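PDB 1VZV: varicella-zoster virus protease, which cleaves the assembly protein as a dimeric serine protease during herpesvirus capsid maturation, probably at Ala-Ser, Ala-Ala and Ala-Thr bonds. Local coordinates for residues A[64-69]-A[179-184]; A[6-11]-A[57-62]; A[83-88]-A[98-103]; A[104-109]-A[190-195]. All blocks are in the same frame, centred on the assembly; numbering follows the deposited sequence.

Contact 1 of 4, residues A[64-69]-A[179-184]; sequences LGIVRC and KVWKVS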
loop_
_atom_site.group_PDB
_atom_site.type_symbol
_atom_site.label_atom_id
_atom_site.label_comp_id
_atom_site.label_asym_id
_atom_site.label_seq_id
_atom_site.Cartn_x
_atom_site.Cartn_y
_atom_site.Cartn_z
ATOM N N LEU A 64 -22.568 -7.072 -11.409
ATOM C CA LEU A 64 -22.806 -5.695 -11.028
ATOM C C LEU A 64 -23.040 -5.777 -9.520
ATOM O O LEU A 64 -23.606 -6.751 -9.022
ATOM C CB LEU A 64 -24.029 -5.148 -11.779
ATOM C CG LEU A 64 -24.474 -3.699 -11.568
ATOM C CD1 LEU A 64 -23.334 -2.742 -11.793
ATOM C CD2 LEU A 64 -25.589 -3.395 -12.535
ATOM N N GLY A 65 -22.544 -4.818 -8.774
ATOM C CA GLY A 65 -22.755 -4.909 -7.357
ATOM C C GLY A 65 -22.869 -3.530 -6.785
ATOM O O GLY A 65 -22.598 -2.533 -7.470
ATOM N N ILE A 66 -23.327 -3.464 -5.545
ATOM C CA ILE A 66 -23.444 -2.188 -4.885
ATOM C C ILE A 66 -22.528 -2.152 -3.644
ATOM O O ILE A 66 -22.386 -3.148 -2.915
ATOM C CB ILE A 66 -24.931 -1.835 -4.580
ATOM C CG1 ILE A 66 -25.056 -0.372 -4.172
ATOM C CG2 ILE A 66 -25.504 -2.719 -3.498
ATOM C CD1 ILE A 66 -26.455 0.131 -4.241
ATOM N N VAL A 67 -21.782 -1.057 -3.529
ATOM C CA VAL A 67 -20.876 -0.820 -2.416
ATOM C C VAL A 67 -21.375 0.489 -1.795
ATOM O O VAL A 67 -21.139 1.589 -2.294
ATOM C CB VAL A 67 -19.372 -0.759 -2.880
ATOM C CG1 VAL A 67 -18.447 -0.355 -1.731
ATOM C CG2 VAL A 67 -18.946 -2.119 -3.429
ATOM N N ARG A 68 -22.197 0.326 -0.774
ATOM C CA ARG A 68 -22.775 1.437 -0.051
ATOM C C ARG A 68 -22.371 1.243 1.415
ATOM O O ARG A 68 -23.057 0.554 2.168
ATOM C CB ARG A 68 -24.298 1.397 -0.211
ATOM C CG ARG A 68 -25.067 2.527 0.464
ATOM C CD ARG A 68 -26.573 2.272 0.328
ATOM N NE ARG A 68 -27.069 2.547 -1.017
ATOM C CZ ARG A 68 -27.823 3.607 -1.324
ATOM N NH1 ARG A 68 -28.251 4.422 -0.352
ATOM N NH2 ARG A 68 -28.213 3.816 -2.591
ATOM N N CYS A 69 -21.202 1.776 1.777
ATOM C CA CYS A 69 -20.661 1.692 3.143
ATOM C C CYS A 69 -20.124 3.081 3.482
ATOM O O CYS A 69 -19.123 3.528 2.940
ATOM C CB CYS A 69 -19.539 0.626 3.238
ATOM S SG CYS A 69 -18.563 0.676 4.791
ATOM N N LYS A 179 -29.878 -0.047 1.785
ATOM C CA LYS A 179 -29.073 -0.773 2.746
ATOM C C LYS A 179 -27.688 -0.144 2.877
ATOM O O LYS A 179 -26.966 -0.111 1.898
ATOM C CB LYS A 179 -28.895 -2.173 2.172
ATOM C CG LYS A 179 -29.086 -3.318 3.096
ATOM C CD LYS A 179 -29.049 -4.577 2.265
ATOM C CE LYS A 179 -29.416 -5.814 3.085
ATOM N NZ LYS A 179 -30.030 -6.914 2.245
ATOM N N VAL A 180 -27.328 0.416 4.025
ATOM C CA VAL A 180 -25.978 0.959 4.152
ATOM C C VAL A 180 -25.108 0.029 5.028
ATOM O O VAL A 180 -25.420 -0.244 6.194
ATOM C CB VAL A 180 -25.930 2.471 4.611
ATOM C CG1 VAL A 180 -27.005 3.283 3.907
ATOM C CG2 VAL A 180 -26.025 2.628 6.110
ATOM N N TRP A 181 -24.085 -0.559 4.411
ATOM C CA TRP A 181 -23.175 -1.454 5.104
ATOM C C TRP A 181 -22.249 -0.686 6.034
ATOM O O TRP A 181 -21.505 0.203 5.620
ATOM C CB TRP A 181 -22.377 -2.278 4.097
ATOM C CG TRP A 181 -23.245 -3.258 3.392
ATOM C CD1 TRP A 181 -23.432 -4.576 3.721
ATOM C CD2 TRP A 181 -24.145 -2.985 2.309
ATOM N NE1 TRP A 181 -24.407 -5.133 2.921
ATOM C CE2 TRP A 181 -24.863 -4.177 2.046
ATOM C CE3 TRP A 181 -24.417 -1.852 1.534
ATOM C CZ2 TRP A 181 -25.841 -4.259 1.043
ATOM C CZ3 TRP A 181 -25.385 -1.936 0.535
ATOM C CH2 TRP A 181 -26.085 -3.131 0.300
ATOM N N LYS A 182 -22.342 -0.995 7.314
ATOM C CA LYS A 182 -21.509 -0.332 8.288
ATOM C C LYS A 182 -20.433 -1.258 8.806
ATOM O O LYS A 182 -20.746 -2.380 9.235
ATOM C CB LYS A 182 -22.353 0.155 9.455
ATOM C CG LYS A 182 -23.150 1.381 9.115
ATOM C CD LYS A 182 -24.066 1.778 10.248
ATOM C CE LYS A 182 -24.507 3.225 10.086
ATOM N NZ LYS A 182 -23.371 4.180 10.326
ATOM N N VAL A 183 -19.169 -0.841 8.661
ATOM C CA VAL A 183 -18.011 -1.582 9.181
ATOM C C VAL A 183 -17.444 -0.517 10.112
ATOM O O VAL A 183 -17.989 0.571 10.184
ATOM C CB VAL A 183 -16.992 -2.017 8.074
ATOM C CG1 VAL A 183 -15.796 -2.655 8.695
ATOM C CG2 VAL A 183 -17.612 -3.042 7.141
ATOM N N SER A 184 -16.359 -0.779 10.808
ATOM C CA SER A 184 -15.862 0.212 11.747
ATOM C C SER A 184 -14.467 0.727 11.467
ATOM O O SER A 184 -13.507 -0.005 11.630
ATOM C CB SER A 184 -15.902 -0.392 13.150
ATOM O OG SER A 184 -16.849 -1.463 13.200
#
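The indole of Trp181 has the backbone of Arg68 at the edge of its six-membered ring. The carbonyl carbon of Arg68 sits in the ring plane there, and Arg68 CB lies 3.6 Å from Trp181 CZ3. Ile66 reaches the ring obliquely, its CG2 3.9 Å from Trp181 CH2, the two side chains crossing at about a right angle. One face of the indole is covered from within its own segment: Lys179 CG stands 3.9 Å above the plane, displaced to the rim. With CG anti to its carbonyl carbon (chi1 -69°), the Trp181 side chain starts out beside its own backbone N, the atom that donates to Arg68 O. That bond, Trp181 N to Arg68 O at 2.7 Å, is the one hydrogen bond between the two segments, and its length is uncertain because the oxygen is modelled too near the indole. Cys69 continues the contact on the backbone, with a CA-H...O contact to Trp181 O; separately, its side chain packs on that of Trp181, CB of Cys69 lying 4.2 Å from CB of Trp181. Beyond the pair, Tyr174 and Glu50 also touch the indole, while Val183 N makes a weak bond to Gln71 OE1. Where strand 61-67 ends, Cys69 takes the N-cap position of helix 70-79, its side chain capping a backbone N of that helix. The arrangement is thus a strand-to-helix junction, N-capped and flanked by the loop leading into helix 185-197, in the sheet-and-helix fold of the herpesvirus assemblin proteases.

Contact 2 of 4, residues A[6-11]-A[57-62]; sequences AGYLAL and DIRGPF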
loop_
_atom_site.group_PDB
_atom_site.type_symbol
_atom_site.label_atom_id
_atom_site.label_comp_id
_atom_site.label_asym_id
_atom_site.label_seq_id
_atom_site.Cartn_x
_atom_site.Cartn_y
_atom_site.Cartn_z
ATOM N N ALA A 6 -18.780 -3.125 -11.571
ATOM C CA ALA A 6 -19.166 -4.124 -12.561
ATOM C C ALA A 6 -17.898 -4.655 -13.229
ATOM O O ALA A 6 -16.943 -3.909 -13.422
ATOM C CB ALA A 6 -20.100 -3.523 -13.583
ATOM N N GLY A 7 -17.859 -5.949 -13.526
ATOM C CA GLY A 7 -16.693 -6.540 -14.153
ATOM C C GLY A 7 -16.956 -8.018 -14.312
ATOM O O GLY A 7 -18.028 -8.491 -13.945
ATOM N N TYR A 8 -16.003 -8.750 -14.879
ATOM C CA TYR A 8 -16.138 -10.189 -15.074
ATOM C C TYR A 8 -15.552 -10.930 -13.901
ATOM O O TYR A 8 -14.409 -10.692 -13.511
ATOM C CB TYR A 8 -15.357 -10.654 -16.285
ATOM C CG TYR A 8 -15.807 -10.142 -17.617
ATOM C CD1 TYR A 8 -16.805 -10.786 -18.313
ATOM C CD2 TYR A 8 -15.143 -9.095 -18.234
ATOM C CE1 TYR A 8 -17.125 -10.428 -19.568
ATOM C CE2 TYR A 8 -15.458 -8.727 -19.494
ATOM C CZ TYR A 8 -16.451 -9.404 -20.162
ATOM O OH TYR A 8 -16.746 -9.081 -21.465
ATOM N N LEU A 9 -16.299 -11.885 -13.381
ATOM C CA LEU A 9 -15.807 -12.668 -12.261
ATOM C C LEU A 9 -14.642 -13.517 -12.759
ATOM O O LEU A 9 -13.693 -13.774 -12.012
ATOM C CB LEU A 9 -16.920 -13.571 -11.727
ATOM C CG LEU A 9 -17.768 -13.109 -10.545
ATOM C CD1 LEU A 9 -17.672 -11.627 -10.379
ATOM C CD2 LEU A 9 -19.210 -13.561 -10.709
ATOM N N ALA A 10 -14.716 -13.929 -14.029
ATOM C CA ALA A 10 -13.693 -14.782 -14.649
ATOM C C ALA A 10 -13.857 -14.905 -16.172
ATOM O O ALA A 10 -14.981 -14.876 -16.698
ATOM C CB ALA A 10 -13.751 -16.177 -14.031
ATOM N N LEU A 11 -12.747 -15.038 -16.891
ATOM C CA LEU A 11 -12.861 -15.193 -18.330
ATOM C C LEU A 11 -12.728 -16.667 -18.641
ATOM O O LEU A 11 -11.761 -17.313 -18.202
ATOM C CB LEU A 11 -11.821 -14.368 -19.087
ATOM C CG LEU A 11 -12.032 -12.850 -19.178
ATOM C CD1 LEU A 11 -11.088 -12.290 -20.217
ATOM C CD2 LEU A 11 -13.453 -12.528 -19.557
ATOM N N ASP A 57 -22.027 -14.100 -19.806
ATOM C CA ASP A 57 -21.635 -13.496 -21.077
ATOM C C ASP A 57 -20.894 -14.498 -21.966
ATOM O O ASP A 57 -20.350 -15.501 -21.488
ATOM C CB ASP A 57 -20.771 -12.248 -20.837
ATOM C CG ASP A 57 -20.136 -11.712 -22.117
ATOM O OD1 ASP A 57 -20.818 -11.687 -23.160
ATOM O OD2 ASP A 57 -18.951 -11.309 -22.088
ATOM N N ILE A 58 -20.915 -14.238 -23.272
ATOM C CA ILE A 58 -20.239 -15.076 -24.254
ATOM C C ILE A 58 -18.786 -15.299 -23.772
ATOM O O ILE A 58 -18.225 -16.381 -23.938
ATOM C CB ILE A 58 -20.288 -14.377 -25.668
ATOM C CG1 ILE A 58 -20.853 -15.317 -26.725
ATOM C CG2 ILE A 58 -18.911 -13.931 -26.115
ATOM C CD1 ILE A 58 -20.009 -16.531 -26.961
ATOM N N ARG A 59 -18.227 -14.266 -23.130
ATOM C CA ARG A 59 -16.863 -14.266 -22.608
ATOM C C ARG A 59 -16.708 -14.767 -21.182
ATOM O O ARG A 59 -15.636 -15.215 -20.824
ATOM C CB ARG A 59 -16.253 -12.860 -22.691
ATOM C CG ARG A 59 -15.868 -12.367 -24.089
ATOM C CD ARG A 59 -15.012 -11.062 -24.032
ATOM N NE ARG A 59 -13.705 -11.245 -23.385
ATOM C CZ ARG A 59 -12.609 -10.527 -23.630
ATOM N NH1 ARG A 59 -12.576 -9.555 -24.545
ATOM N NH2 ARG A 59 -11.514 -10.814 -22.962
ATOM N N GLY A 60 -17.735 -14.614 -20.354
ATOM C CA GLY A 60 -17.643 -15.069 -18.971
ATOM C C GLY A 60 -18.692 -14.506 -18.021
ATOM O O GLY A 60 -19.604 -13.831 -18.459
ATOM N N PRO A 61 -18.638 -14.817 -16.724
ATOM C CA PRO A 61 -19.649 -14.259 -15.831
ATOM C C PRO A 61 -19.372 -12.764 -15.701
ATOM O O PRO A 61 -18.217 -12.383 -15.465
ATOM C CB PRO A 61 -19.344 -14.953 -14.499
ATOM C CG PRO A 61 -18.646 -16.187 -14.882
ATOM C CD PRO A 61 -17.761 -15.736 -15.990
ATOM N N PHE A 62 -20.410 -11.932 -15.850
ATOM C CA PHE A 62 -20.294 -10.470 -15.718
ATOM C C PHE A 62 -21.210 -10.049 -14.577
ATOM O O PHE A 62 -22.375 -10.435 -14.557
ATOM C CB PHE A 62 -20.705 -9.767 -17.010
ATOM C CG PHE A 62 -20.420 -8.298 -17.011
ATOM C CD1 PHE A 62 -19.165 -7.821 -17.359
ATOM C CD2 PHE A 62 -21.391 -7.387 -16.626
ATOM C CE1 PHE A 62 -18.883 -6.457 -17.316
ATOM C CE2 PHE A 62 -21.114 -6.028 -16.581
ATOM C CZ PHE A 62 -19.862 -5.563 -16.923
#
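Tyr8 and Phe62 form the inner shell, a T-shaped pair in which the edge of Phe62 points at the face of Tyr8. The ring centroids are 5.3 Å apart and the planes stand at 85°; Phe62 CD1 lies over the middle of the tyrosine ring. The opposite face of Tyr8 is filled by Leu11 CD2, 3.8 Å above the plane, so the phenol is held between an aromatic edge and a methyl. Phe62 CG, anti to its backbone N (chi1 -172°), comes 3.9 Å from Gly7 O. Ala6 CB closes on the far end of the same ring, 3.9 Å from Phe62 CZ. At its tip, Tyr8 OH donates to Asp57 OD2 at 3.2 Å, meeting the oxygen nearly along its C-O axis, with ring and carboxylate planes 27° apart.

The backbone sets these groups out. Tyr8 and Phe62 face each other as a non-hydrogen-bonded antiparallel pair of strands 3-8 and 61-67, and Leu9 N binds Pro61 O at 2.9 Å. Asp57 begins the tight turn of residues 57-60, which joins strands 47-56 and 61-67 into a hairpin; its OD2 also receives a weak bond from Arg59 N, as in an Asx turn, and OD1 a weak one from Ile58 N. Arg59, whose CD approaches Tyr8 OH to 3.7 Å, has its strong partner elsewhere, in a salt bridge from NH2 to Glu215. Farther out, Phe156 stacks edge-to-face with Phe62.

Chemically, the buried phenol hydroxyl is satisfied by a carboxylate that also takes two weak backbone N-H bonds, surroundings that may favour ionised Asp57 and polarise the tyrosine O-H.

Contact 3 of 4, residues A[83-88]-A[98-103]; sequences NFFGNR and ALYLVT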
loop_
_atom_site.group_PDB
_atom_site.type_symbol
_atom_site.label_atom_id
_atom_site.label_comp_id
_atom_site.label_asym_id
_atom_site.label_seq_id
_atom_site.Cartn_x
_atom_site.Cartn_y
_atom_site.Cartn_z
ATOM N N ASN A 83 -3.142 17.020 0.134
ATOM C CA ASN A 83 -3.125 17.411 -1.254
ATOM C C ASN A 83 -3.360 16.353 -2.315
ATOM O O ASN A 83 -2.972 16.480 -3.490
ATOM C CB ASN A 83 -1.953 18.323 -1.534
ATOM C CG ASN A 83 -2.137 19.673 -0.883
ATOM O OD1 ASN A 83 -1.932 19.818 0.338
ATOM N ND2 ASN A 83 -2.620 20.653 -1.664
ATOM N N PHE A 84 -3.990 15.272 -1.899
ATOM C CA PHE A 84 -4.359 14.291 -2.880
ATOM C C PHE A 84 -5.512 15.120 -3.472
ATOM O O PHE A 84 -6.363 15.633 -2.724
ATOM C CB PHE A 84 -4.870 13.024 -2.189
ATOM C CG PHE A 84 -4.926 11.838 -3.092
ATOM C CD1 PHE A 84 -6.009 11.649 -3.936
ATOM C CD2 PHE A 84 -3.864 10.947 -3.149
ATOM C CE1 PHE A 84 -6.030 10.603 -4.822
ATOM C CE2 PHE A 84 -3.877 9.898 -4.032
ATOM C CZ PHE A 84 -4.963 9.722 -4.875
ATOM N N PHE A 85 -5.471 15.359 -4.773
ATOM C CA PHE A 85 -6.497 16.163 -5.463
ATOM C C PHE A 85 -6.068 17.618 -5.384
ATOM O O PHE A 85 -5.894 18.150 -4.293
ATOM C CB PHE A 85 -7.907 16.057 -4.840
ATOM C CG PHE A 85 -8.496 14.677 -4.857
ATOM C CD1 PHE A 85 -8.767 14.035 -6.051
ATOM C CD2 PHE A 85 -8.780 14.017 -3.670
ATOM C CE1 PHE A 85 -9.309 12.760 -6.055
ATOM C CE2 PHE A 85 -9.321 12.744 -3.664
ATOM C CZ PHE A 85 -9.586 12.116 -4.847
ATOM N N GLY A 86 -5.834 18.257 -6.526
ATOM C CA GLY A 86 -5.443 19.654 -6.460
ATOM C C GLY A 86 -6.670 20.525 -6.246
ATOM O O GLY A 86 -7.710 20.048 -5.775
ATOM N N ASN A 87 -6.570 21.802 -6.611
ATOM C CA ASN A 87 -7.707 22.685 -6.477
ATOM C C ASN A 87 -8.506 22.550 -7.741
ATOM O O ASN A 87 -9.661 22.954 -7.787
ATOM C CB ASN A 87 -7.264 24.112 -6.230
ATOM C CG ASN A 87 -6.644 24.293 -4.845
ATOM O OD1 ASN A 87 -7.306 24.079 -3.824
ATOM N ND2 ASN A 87 -5.371 24.688 -4.803
ATOM N N ARG A 88 -7.909 21.913 -8.748
ATOM C CA ARG A 88 -8.590 21.681 -10.019
ATOM C C ARG A 88 -9.711 20.688 -9.803
ATOM O O ARG A 88 -10.564 20.489 -10.675
ATOM C CB ARG A 88 -7.633 21.169 -11.109
ATOM C CG ARG A 88 -6.666 20.066 -10.701
ATOM C CD ARG A 88 -5.984 19.382 -11.913
ATOM N NE ARG A 88 -6.854 18.370 -12.502
ATOM C CZ ARG A 88 -6.495 17.122 -12.779
ATOM N NH1 ARG A 88 -5.254 16.728 -12.561
ATOM N NH2 ARG A 88 -7.380 16.276 -13.306
ATOM N N ALA A 98 -14.462 9.961 -3.686
ATOM C CA ALA A 98 -14.456 8.697 -2.952
ATOM C C ALA A 98 -14.152 7.708 -4.014
ATOM O O ALA A 98 -13.210 6.953 -3.914
ATOM C CB ALA A 98 -15.828 8.384 -2.377
ATOM N N LEU A 99 -14.942 7.787 -5.071
ATOM C CA LEU A 99 -14.812 6.909 -6.214
ATOM C C LEU A 99 -13.411 6.885 -6.792
ATOM O O LEU A 99 -12.951 5.847 -7.212
ATOM C CB LEU A 99 -15.814 7.317 -7.288
ATOM C CG LEU A 99 -16.111 6.349 -8.427
ATOM C CD1 LEU A 99 -16.657 5.061 -7.892
ATOM C CD2 LEU A 99 -17.126 6.981 -9.312
ATOM N N TYR A 100 -12.732 8.023 -6.823
ATOM C CA TYR A 100 -11.364 8.111 -7.352
ATOM C C TYR A 100 -10.367 7.341 -6.506
ATOM O O TYR A 100 -9.408 6.786 -7.041
ATOM C CB TYR A 100 -10.899 9.574 -7.451
ATOM C CG TYR A 100 -9.477 9.703 -7.917
ATOM C CD1 TYR A 100 -8.426 9.638 -7.017
ATOM C CD2 TYR A 100 -9.182 9.830 -9.262
ATOM C CE1 TYR A 100 -7.115 9.690 -7.444
ATOM C CE2 TYR A 100 -7.873 9.885 -9.707
ATOM C CZ TYR A 100 -6.841 9.812 -8.791
ATOM O OH TYR A 100 -5.531 9.863 -9.220
ATOM N N LEU A 101 -10.544 7.418 -5.182
ATOM C CA LEU A 101 -9.705 6.738 -4.191
ATOM C C LEU A 101 -9.903 5.219 -4.214
ATOM O O LEU A 101 -8.939 4.463 -4.267
ATOM C CB LEU A 101 -10.039 7.243 -2.784
ATOM C CG LEU A 101 -9.283 8.363 -2.077
ATOM C CD1 LEU A 101 -7.807 8.248 -2.368
ATOM C CD2 LEU A 101 -9.788 9.686 -2.496
ATOM N N VAL A 102 -11.163 4.790 -4.160
ATOM C CA VAL A 102 -11.525 3.376 -4.146
ATOM C C VAL A 102 -11.179 2.636 -5.422
ATOM O O VAL A 102 -10.862 1.443 -5.369
ATOM C CB VAL A 102 -13.018 3.147 -3.805
ATOM C CG1 VAL A 102 -13.883 3.776 -4.823
ATOM C CG2 VAL A 102 -13.327 1.684 -3.743
ATOM N N THR A 103 -11.228 3.326 -6.561
ATOM C CA THR A 103 -10.902 2.682 -7.820
ATOM C C THR A 103 -9.420 2.420 -7.883
ATOM O O THR A 103 -9.030 1.336 -8.247
ATOM C CB THR A 103 -11.349 3.483 -9.066
ATOM O OG1 THR A 103 -12.769 3.572 -9.095
ATOM C CG2 THR A 103 -10.955 2.774 -10.318
#
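Phe84 and Phe85, in the loop ahead of helix 87-90, build an aromatic cluster with Tyr100 of helix 96-105, joined by Leu101; the contact is apolar and sits on the side of the fold that meets the second subunit. Phe85 presents its edge to the face of Tyr100 in an offset edge-to-face pair, centroids 5.1 Å apart and planes at 66°, the two side chains sliding past each other in opposite directions. Phe84 instead meets Tyr100 rim to rim, with centroids 5.5 Å apart and neither ring over the other; the closest approach of these rims is too short to be trusted. Leu101 divides its branches between the phenylalanines. Its CD1 makes a CH-pi contact 4.2 Å from the Phe84 centroid, over the face, while CD2 comes to the edge of Phe85. Within the loop, Phe84 CD1 lies over one face of Phe85, displaced toward the rim. Tyr100 CG is anti to the backbone N (chi1 177°), which carries CG toward the loop. Behind Leu101 stands Phe77 of helix 70-79; Leu99 and Val102 of helix 96-105 pack on Tyr145 of strand 144-146, and Met200 and Leu201 of the second subunit touch the cluster from across the interface.

Contact 4 of 4, residues A[104-109]-A[190-195]; sequences NYLPSV and KVLLST
A single side-chain hydrogen bond carries the polar half of this contact: Tyr105 OH donates to the carbonyl oxygen of Leu192 at 2.7 Å. The C=O...donor angle is 156° and the hydroxyl is tilted 24° from the carbonyl plane. Thr195 OG1 also donates to Leu192 O, but weakly, at 3.4 Å, so one backbone oxygen of helix 185-197 answers two hydroxyls. Thr195 OG1 lies near the plane of the Tyr105 ring at its edge, 3.4 Å from Tyr105 CE1. The first torsion of Tyr105 sets CG anti to its backbone N and sends it toward helix 185-197, while that of Thr195 places OG1 between its N and carbonyl carbon (chi1 68°).

The contact marks the point where helix 96-105 gives way to strand 108-112, which bears the catalytic Ser110. Leu106 is the first residue to leave helical geometry, and its carbonyl is bonded by Tyr145 OH. Across the contact, helix 185-197 is kinked, the backbone N of Leu193 lacking a bond to the preceding turn.

Apolar contacts are loose. Leu106 CD1 meets Leu192 CD2 at 4.3 Å, and Tyr105 CE1 lies 4.5 Å from Leu192 CB.

Intersubunit interactions form the last group, in a protein whose dimer is the active species. Tyr105 packs on Leu193 of the second subunit and Leu193 on its Tyr105, while Lys190 NZ forms a salt bridge with Glu78 of that subunit and Ser194 OG hydrogen-bonds to Ala79 O of that subunit.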
loop_
_atom_site.group_PDB
_atom_site.type_symbol
_atom_site.label_atom_id
_atom_site.label_comp_id
_atom_site.label_asym_id
_atom_site.label_seq_id
_atom_site.Cartn_x
_atom_site.Cartn_y
_atom_site.Cartn_z
ATOM N N ASN A 104 -8.591 3.365 -7.463
ATOM C CA ASN A 104 -7.154 3.141 -7.538
ATOM C C ASN A 104 -6.549 2.250 -6.446
ATOM O O ASN A 104 -5.537 1.579 -6.679
ATOM C CB ASN A 104 -6.402 4.465 -7.644
ATOM C CG ASN A 104 -6.469 5.068 -9.034
ATOM O OD1 ASN A 104 -5.585 4.863 -9.861
ATOM N ND2 ASN A 104 -7.506 5.833 -9.288
ATOM N N TYR A 105 -7.165 2.230 -5.266
ATOM C CA TYR A 105 -6.685 1.396 -4.154
ATOM C C TYR A 105 -7.099 -0.070 -4.330
ATOM O O TYR A 105 -6.275 -0.958 -4.189
ATOM C CB TYR A 105 -7.223 1.910 -2.808
ATOM C CG TYR A 105 -6.404 1.470 -1.606
ATOM C CD1 TYR A 105 -6.634 0.254 -0.977
ATOM C CD2 TYR A 105 -5.333 2.239 -1.164
ATOM C CE1 TYR A 105 -5.810 -0.184 0.047
ATOM C CE2 TYR A 105 -4.513 1.808 -0.151
ATOM C CZ TYR A 105 -4.750 0.596 0.442
ATOM O OH TYR A 105 -3.877 0.171 1.399
ATOM N N LEU A 106 -8.373 -0.300 -4.653
ATOM C CA LEU A 106 -8.937 -1.633 -4.840
ATOM C C LEU A 106 -9.412 -1.908 -6.279
ATOM O O LEU A 106 -10.587 -2.167 -6.505
ATOM C CB LEU A 106 -10.132 -1.771 -3.915
ATOM C CG LEU A 106 -9.888 -1.685 -2.420
ATOM C CD1 LEU A 106 -11.215 -1.757 -1.681
ATOM C CD2 LEU A 106 -8.978 -2.823 -2.013
ATOM N N PRO A 107 -8.491 -1.961 -7.250
ATOM C CA PRO A 107 -8.900 -2.204 -8.625
ATOM C C PRO A 107 -9.426 -3.540 -9.077
ATOM O O PRO A 107 -10.054 -3.596 -10.120
ATOM C CB PRO A 107 -7.672 -1.784 -9.428
ATOM C CG PRO A 107 -6.566 -2.049 -8.544
ATOM C CD PRO A 107 -7.067 -1.598 -7.199
ATOM N N SER A 108 -9.164 -4.623 -8.370
ATOM C CA SER A 108 -9.677 -5.909 -8.831
ATOM C C SER A 108 -10.715 -6.598 -7.925
ATOM O O SER A 108 -10.937 -6.204 -6.779
ATOM C CB SER A 108 -8.521 -6.854 -9.174
ATOM O OG SER A 108 -7.649 -6.299 -10.156
ATOM N N VAL A 109 -11.343 -7.641 -8.454
ATOM C CA VAL A 109 -12.384 -8.398 -7.761
ATOM C C VAL A 109 -12.029 -9.860 -7.783
ATOM O O VAL A 109 -11.688 -10.374 -8.838
ATOM C CB VAL A 109 -13.721 -8.220 -8.484
ATOM C CG1 VAL A 109 -14.526 -9.543 -8.540
ATOM C CG2 VAL A 109 -14.507 -7.063 -7.826
ATOM N N LYS A 190 -7.580 -1.457 9.177
ATOM C CA LYS A 190 -6.720 -2.626 9.330
ATOM C C LYS A 190 -6.909 -3.548 8.133
ATOM O O LYS A 190 -5.958 -4.143 7.653
ATOM C CB LYS A 190 -7.031 -3.378 10.642
ATOM C CG LYS A 190 -6.505 -2.691 11.912
ATOM C CD LYS A 190 -6.955 -3.382 13.193
ATOM C CE LYS A 190 -6.452 -2.607 14.440
ATOM N NZ LYS A 190 -4.999 -2.842 14.840
ATOM N N VAL A 191 -8.135 -3.701 7.655
ATOM C CA VAL A 191 -8.303 -4.553 6.496
ATOM C C VAL A 191 -7.654 -3.850 5.300
ATOM O O VAL A 191 -7.000 -4.485 4.487
ATOM C CB VAL A 191 -9.785 -4.845 6.165
ATOM C CG1 VAL A 191 -9.870 -5.881 5.053
ATOM C CG2 VAL A 191 -10.529 -5.327 7.380
ATOM N N LEU A 192 -7.814 -2.532 5.217
ATOM C CA LEU A 192 -7.258 -1.755 4.111
ATOM C C LEU A 192 -5.755 -1.624 4.224
ATOM O O LEU A 192 -5.087 -1.387 3.232
ATOM C CB LEU A 192 -7.926 -0.381 3.986
ATOM C CG LEU A 192 -9.414 -0.281 3.617
ATOM C CD1 LEU A 192 -9.823 1.173 3.564
ATOM C CD2 LEU A 192 -9.688 -0.925 2.297
ATOM N N LEU A 193 -5.224 -1.720 5.438
ATOM C CA LEU A 193 -3.780 -1.683 5.598
ATOM C C LEU A 193 -3.290 -3.063 5.186
ATOM O O LEU A 193 -2.220 -3.202 4.625
ATOM C CB LEU A 193 -3.359 -1.446 7.051
ATOM C CG LEU A 193 -1.873 -1.773 7.278
ATOM C CD1 LEU A 193 -1.047 -0.732 6.614
ATOM C CD2 LEU A 193 -1.506 -1.846 8.717
ATOM N N SER A 194 -4.080 -4.093 5.466
ATOM C CA SER A 194 -3.700 -5.467 5.151
ATOM C C SER A 194 -3.588 -5.759 3.666
ATOM O O SER A 194 -2.875 -6.679 3.278
ATOM C CB SER A 194 -4.664 -6.455 5.809
ATOM O OG SER A 194 -4.305 -7.793 5.506
ATOM N N THR A 195 -4.308 -5.021 2.828
ATOM C CA THR A 195 -4.194 -5.284 1.414
ATOM C C THR A 195 -2.913 -4.653 0.874
ATOM O O THR A 195 -2.376 -5.138 -0.104
ATOM C CB THR A 195 -5.466 -4.918 0.603
ATOM O OG1 THR A 195 -5.660 -3.510 0.582
ATOM C CG2 THR A 195 -6.680 -5.563 1.204
#

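Strand 61-67 ties contact 1 to contact 2: their centres lie 22 Å apart, yet Leu64 CD1 touches Ala6 CB at 3.8 Å across neighbouring strands. Contact 2 also reaches contact 4, where Leu9 CD1 packs on Val109 CG1 at 4.2 Å. Contacts 3 and 4 follow each other along helix 96-105, centres 16 Å apart, and both touch the second subunit. Three of the contacts come near the catalytic triad of His42, Ser110 and His129. Between side chains, Leu9 is about 8 Å from Ser110, Thr195 about 8 Å from His42, and Trp181 about 11 Å from His129. Contact 3 lies away from the triad, but adjoins contact 4 in sequence.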